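Long-range contact in amine oxidase domain-containing protein (Pyrococcus furiosus, PDB 3NRN), which binds adenosine monophosphate in a nucleotide-binding fold and is probably an oxidoreductase related to the flavin-containing amine oxidases: residues 32-44 with 184-196. Numbering follows the deposited sequence.
Sequences SAMIGGRFTNLPY and IRGGCKAVIDELE. With AMP (adenosine monophosphate), chain B.
ND2 of N41, on strand 41-44, donates to two acceptors: the carbonyl O of G186 (3.1 Å), in the turn that leads into helix 188-200, and OE1 of Q48. On the other branch, OD1 holds the first turn of that helix, accepting the backbone N of K189 at 3.0 Å with the donor well above the carbonyl plane, so the amide cannot flip without losing partners. Asparagine suits this place because it pairs one acceptor with one donor on a short arm. With an alanine here the K189 N-H and the G186 carbonyl would probably lose this side-chain partner, and the turn before the helix would be tied less firmly to the strand. Glycine suits G187 because its phi is positive (77°) and a CB would come too close to N41 OD1.

Two residues before N41, F39 turns its ring toward the helix, its CG anti to the backbone N (chi1 -166°). C188 lies over one face: CB sits 3.9 Å from the ring centroid, nearly on the normal, a CH-pi contact, and SG makes a sulfur-aromatic contact, displaced from the ring centre toward CE1 and CD1. V191 CB meets the ring edge at CE2, 3.7 Å away, and I192 CD1 comes in at the edge beside CD2. L10 of helix 10-21, which follows the first strand of the Rossmann-type nucleotide-binding fold, touches both F39 and V191.

Beyond the ring, I192 CG2 packs against I35 CG1 (3.9 Å), the two side chains running antiparallel to one another. Farther out, K189 lays its aliphatic stem beside T40 OG1, while its NZ forms a salt bridge to D193 OD1 (2.8 Å). The intervening turn, G36 to F39, is type II' and presents the R38 backbone N to AMP O3P at 2.8 Å in an almost straight bond.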
loop_
_atom_site.group_PDB
_atom_site.type_symbol
_atom_site.label_atom_id
_atom_site.label_comp_id
_atom_site.label_asym_id
_atom_site.label_seq_id
_atom_site.Cartn_x
_atom_site.Cartn_y
_atom_site.Cartn_z
ATOM N N SER A 32 -5.611 19.078 -4.106
ATOM C CA SER A 32 -6.180 19.485 -2.828
ATOM C C SER A 32 -5.295 20.523 -2.133
ATOM O O SER A 32 -4.283 20.969 -2.686
ATOM C CB SER A 32 -6.373 18.268 -1.917
ATOM O OG SER A 32 -5.148 17.871 -1.335
ATOM N N ALA A 33 -5.683 20.909 -0.921
ATOM C CA ALA A 33 -4.932 21.905 -0.164
ATOM C C ALA A 33 -3.852 21.274 0.703
ATOM O O ALA A 33 -3.062 21.984 1.322
ATOM C CB ALA A 33 -5.884 22.722 0.701
HETATM N N MSE A 34 -3.821 19.942 0.740
HETATM C CA MSE A 34 -2.838 19.222 1.539
HETATM C C MSE A 34 -2.204 18.076 0.749
HETATM O O MSE A 34 -2.828 17.496 -0.135
HETATM C CB MSE A 34 -3.488 18.667 2.815
HETATM C CG MSE A 34 -4.104 17.272 2.668
HETATM SE SE MSE A 34 -4.770 16.605 4.223
HETATM C CE MSE A 34 -3.250 16.295 5.160
ATOM N N ILE A 35 -0.959 17.754 1.079
ATOM C CA ILE A 35 -0.234 16.682 0.406
ATOM C C ILE A 35 -0.336 15.390 1.208
ATOM O O ILE A 35 -0.774 15.403 2.355
ATOM C CB ILE A 35 1.262 17.048 0.240
ATOM C CG1 ILE A 35 1.903 17.278 1.613
ATOM C CG2 ILE A 35 1.397 18.301 -0.608
ATOM C CD1 ILE A 35 3.390 17.607 1.557
ATOM N N GLY A 36 0.052 14.272 0.598
ATOM C CA GLY A 36 0.015 13.005 1.310
ATOM C C GLY A 36 -0.970 11.981 0.784
ATOM O O GLY A 36 -0.800 10.779 1.005
ATOM N N GLY A 37 -2.005 12.459 0.101
ATOM C CA GLY A 37 -3.009 11.573 -0.453
ATOM C C GLY A 37 -3.558 10.569 0.543
ATOM O O GLY A 37 -4.040 10.932 1.615
ATOM N N ARG A 38 -3.469 9.291 0.195
ATOM C CA ARG A 38 -3.973 8.239 1.060
ATOM C C ARG A 38 -2.917 7.646 1.982
ATOM O O ARG A 38 -3.066 6.527 2.474
ATOM C CB ARG A 38 -4.621 7.139 0.215
ATOM C CG ARG A 38 -5.775 7.652 -0.650
ATOM C CD ARG A 38 -6.705 6.525 -1.057
ATOM N NE ARG A 38 -5.984 5.425 -1.684
ATOM C CZ ARG A 38 -5.416 5.490 -2.881
ATOM N NH1 ARG A 38 -5.494 6.603 -3.585
ATOM N NH2 ARG A 38 -4.761 4.446 -3.368
ATOM N N PHE A 39 -1.856 8.403 2.225
ATOM C CA PHE A 39 -0.795 7.946 3.105
ATOM C C PHE A 39 -0.375 9.057 4.068
ATOM O O PHE A 39 0.796 9.415 4.138
ATOM C CB PHE A 39 0.418 7.491 2.290
ATOM C CG PHE A 39 1.423 6.708 3.083
ATOM C CD1 PHE A 39 1.155 5.396 3.463
ATOM C CD2 PHE A 39 2.643 7.276 3.448
ATOM C CE1 PHE A 39 2.083 4.660 4.190
ATOM C CE2 PHE A 39 3.578 6.549 4.179
ATOM C CZ PHE A 39 3.296 5.237 4.549
ATOM N N THR A 40 -1.337 9.613 4.799
ATOM C CA THR A 40 -1.037 10.660 5.770
ATOM C C THR A 40 -1.980 10.539 6.975
ATOM O O THR A 40 -2.753 9.580 7.065
ATOM C CB THR A 40 -1.136 12.067 5.128
ATOM O OG1 THR A 40 -0.571 13.033 6.019
ATOM C CG2 THR A 40 -2.576 12.441 4.834
ATOM N N ASN A 41 -1.925 11.492 7.900
ATOM C CA ASN A 41 -2.764 11.412 9.095
ATOM C C ASN A 41 -4.121 12.098 9.031
ATOM O O ASN A 41 -4.320 13.073 8.302
ATOM C CB ASN A 41 -1.994 11.934 10.305
ATOM C CG ASN A 41 -0.863 11.018 10.704
ATOM O OD1 ASN A 41 -0.474 10.130 9.945
ATOM N ND2 ASN A 41 -0.315 11.234 11.897
ATOM N N LEU A 42 -5.053 11.564 9.811
ATOM C CA LEU A 42 -6.401 12.097 9.884
ATOM C C LEU A 42 -6.784 12.308 11.346
ATOM O O LEU A 42 -7.272 11.387 12.003
ATOM C CB LEU A 42 -7.393 11.128 9.232
ATOM C CG LEU A 42 -8.875 11.514 9.317
ATOM C CD1 LEU A 42 -9.154 12.747 8.456
ATOM C CD2 LEU A 42 -9.725 10.345 8.857
ATOM N N PRO A 43 -6.537 13.517 11.881
ATOM C CA PRO A 43 -6.876 13.817 13.275
ATOM C C PRO A 43 -8.366 13.545 13.456
ATOM O O PRO A 43 -9.176 13.961 12.631
ATOM C CB PRO A 43 -6.538 15.301 13.398
ATOM C CG PRO A 43 -5.383 15.457 12.446
ATOM C CD PRO A 43 -5.871 14.669 11.245
ATOM N N TYR A 44 -8.729 12.845 14.524
ATOM C CA TYR A 44 -10.132 12.517 14.740
ATOM C C TYR A 44 -10.451 12.161 16.184
ATOM O O TYR A 44 -10.039 11.108 16.682
ATOM C CB TYR A 44 -10.527 11.341 13.841
ATOM C CG TYR A 44 -12.005 11.022 13.843
ATOM C CD1 TYR A 44 -12.919 11.846 13.182
ATOM C CD2 TYR A 44 -12.491 9.886 14.489
ATOM C CE1 TYR A 44 -14.280 11.539 13.161
ATOM C CE2 TYR A 44 -13.840 9.572 14.477
ATOM C CZ TYR A 44 -14.732 10.400 13.809
ATOM O OH TYR A 44 -16.070 10.078 13.782
ATOM N N ILE A 184 5.041 2.777 12.078
ATOM C CA ILE A 184 5.730 4.038 11.858
ATOM C C ILE A 184 5.465 5.044 12.979
ATOM O O ILE A 184 4.323 5.444 13.200
ATOM C CB ILE A 184 5.259 4.696 10.547
ATOM C CG1 ILE A 184 5.197 3.656 9.424
ATOM C CG2 ILE A 184 6.195 5.831 10.181
ATOM C CD1 ILE A 184 4.544 4.171 8.176
ATOM N N ARG A 185 6.508 5.469 13.678
ATOM C CA ARG A 185 6.304 6.450 14.738
ATOM C C ARG A 185 5.826 7.725 14.063
ATOM O O ARG A 185 6.395 8.153 13.046
ATOM C CB ARG A 185 7.604 6.714 15.506
ATOM C CG ARG A 185 7.480 7.787 16.590
ATOM C CD ARG A 185 8.694 7.773 17.518
ATOM N NE ARG A 185 8.718 6.573 18.350
ATOM C CZ ARG A 185 7.867 6.343 19.347
ATOM N NH1 ARG A 185 6.929 7.237 19.643
ATOM N NH2 ARG A 185 7.940 5.213 20.038
ATOM N N GLY A 186 4.768 8.315 14.612
ATOM C CA GLY A 186 4.221 9.529 14.037
ATOM C C GLY A 186 3.178 9.240 12.975
ATOM O O GLY A 186 2.571 10.158 12.429
ATOM N N GLY A 187 2.962 7.961 12.679
ATOM C CA GLY A 187 1.978 7.597 11.674
ATOM C C GLY A 187 2.483 7.824 10.261
ATOM O O GLY A 187 3.649 8.169 10.063
ATOM N N CYS A 188 1.607 7.636 9.277
ATOM C CA CYS A 188 1.974 7.822 7.877
ATOM C C CYS A 188 2.513 9.224 7.596
ATOM O O CYS A 188 3.415 9.395 6.778
ATOM C CB CYS A 188 0.768 7.565 6.964
ATOM S SG CYS A 188 0.135 5.868 6.971
ATOM N N LYS A 189 1.954 10.228 8.264
ATOM C CA LYS A 189 2.387 11.607 8.048
ATOM C C LYS A 189 3.884 11.822 8.268
ATOM O O LYS A 189 4.483 12.725 7.667
ATOM C CB LYS A 189 1.596 12.562 8.947
ATOM C CG LYS A 189 1.766 14.043 8.572
ATOM C CD LYS A 189 0.773 14.936 9.326
ATOM C CE LYS A 189 0.923 16.409 8.942
ATOM N NZ LYS A 189 2.303 16.908 9.207
ATOM N N ALA A 190 4.491 10.999 9.121
ATOM C CA ALA A 190 5.919 11.136 9.400
ATOM C C ALA A 190 6.704 10.997 8.100
ATOM O O ALA A 190 7.659 11.726 7.850
ATOM C CB ALA A 190 6.369 10.078 10.398
ATOM N N VAL A 191 6.281 10.061 7.265
ATOM C CA VAL A 191 6.947 9.843 5.994
ATOM C C VAL A 191 6.726 11.025 5.052
ATOM O O VAL A 191 7.652 11.502 4.390
ATOM C CB VAL A 191 6.417 8.560 5.343
ATOM C CG1 VAL A 191 6.920 8.443 3.914
ATOM C CG2 VAL A 191 6.861 7.366 6.169
ATOM N N ILE A 192 5.488 11.492 5.002
ATOM C CA ILE A 192 5.126 12.601 4.146
ATOM C C ILE A 192 5.912 13.858 4.500
ATOM O O ILE A 192 6.406 14.552 3.613
ATOM C CB ILE A 192 3.621 12.904 4.257
ATOM C CG1 ILE A 192 2.808 11.649 3.910
ATOM C CG2 ILE A 192 3.266 14.079 3.360
ATOM C CD1 ILE A 192 3.057 11.086 2.515
ATOM N N ASP A 193 6.026 14.149 5.795
ATOM C CA ASP A 193 6.755 15.338 6.241
ATOM C C ASP A 193 8.218 15.292 5.807
ATOM O O ASP A 193 8.790 16.304 5.402
ATOM C CB ASP A 193 6.665 15.490 7.766
ATOM C CG ASP A 193 5.253 15.818 8.240
ATOM O OD1 ASP A 193 4.496 16.471 7.488
ATOM O OD2 ASP A 193 4.904 15.439 9.378
ATOM N N GLU A 194 8.822 14.113 5.877
ATOM C CA GLU A 194 10.214 13.968 5.472
ATOM C C GLU A 194 10.408 14.123 3.963
ATOM O O GLU A 194 11.371 14.751 3.523
ATOM C CB GLU A 194 10.764 12.620 5.949
ATOM C CG GLU A 194 11.250 12.650 7.390
ATOM C CD GLU A 194 12.457 13.573 7.569
ATOM O OE1 GLU A 194 13.594 13.140 7.281
ATOM O OE2 GLU A 194 12.264 14.733 7.981
ATOM N N LEU A 195 9.500 13.564 3.166
ATOM C CA LEU A 195 9.625 13.686 1.715
ATOM C C LEU A 195 9.443 15.142 1.290
ATOM O O LEU A 195 10.117 15.614 0.373
ATOM C CB LEU A 195 8.599 12.786 1.002
ATOM C CG LEU A 195 8.777 11.274 1.223
ATOM C CD1 LEU A 195 7.681 10.506 0.506
ATOM C CD2 LEU A 195 10.162 10.824 0.723
ATOM N N GLU A 196 8.527 15.844 1.954
ATOM C CA GLU A 196 8.276 17.254 1.660
ATOM C C GLU A 196 9.524 18.081 1.978
ATOM O O GLU A 196 9.909 18.972 1.213
ATOM C CB GLU A 196 7.087 17.775 2.486
ATOM C CG GLU A 196 6.912 19.295 2.437
ATOM C CD GLU A 196 5.657 19.774 3.158
ATOM O OE1 GLU A 196 5.453 19.403 4.329
ATOM O OE2 GLU A 196 4.871 20.529 2.553
HETATM P P AMP B . -2.803 8.904 -3.793
HETATM O O1P AMP B . -1.698 8.488 -4.744
HETATM O O2P AMP B . -4.145 8.425 -4.341
HETATM O O3P AMP B . -2.520 8.641 -2.368
HETATM O "O5'" AMP B . -2.787 10.478 -4.078
HETATM C "C5'" AMP B . -2.758 10.949 -5.430
HETATM C "C4'" AMP B . -2.809 12.461 -5.260
HETATM O "O4'" AMP B . -3.181 13.116 -6.477
HETATM C "C3'" AMP B . -3.783 12.944 -4.198
HETATM O "O3'" AMP B . -2.975 13.755 -3.321
HETATM C "C2'" AMP B . -4.805 13.766 -5.013
HETATM O "O2'" AMP B . -5.396 14.895 -4.339
HETATM C "C1'" AMP B . -3.928 14.243 -6.155
HETATM N N9 AMP B . -4.630 14.490 -7.430
HETATM C C8 AMP B . -5.628 13.754 -7.986
HETATM N N7 AMP B . -5.946 14.261 -9.206
HETATM C C5 AMP B . -5.099 15.270 -9.456
HETATM C C6 AMP B . -4.923 16.213 -10.568
HETATM N N6 AMP B . -5.749 16.111 -11.646
HETATM N N1 AMP B . -3.931 17.127 -10.441
HETATM C C2 AMP B . -3.099 17.154 -9.342
HETATM N N3 AMP B . -3.236 16.356 -8.252
HETATM C C4 AMP B . -4.219 15.422 -8.284
#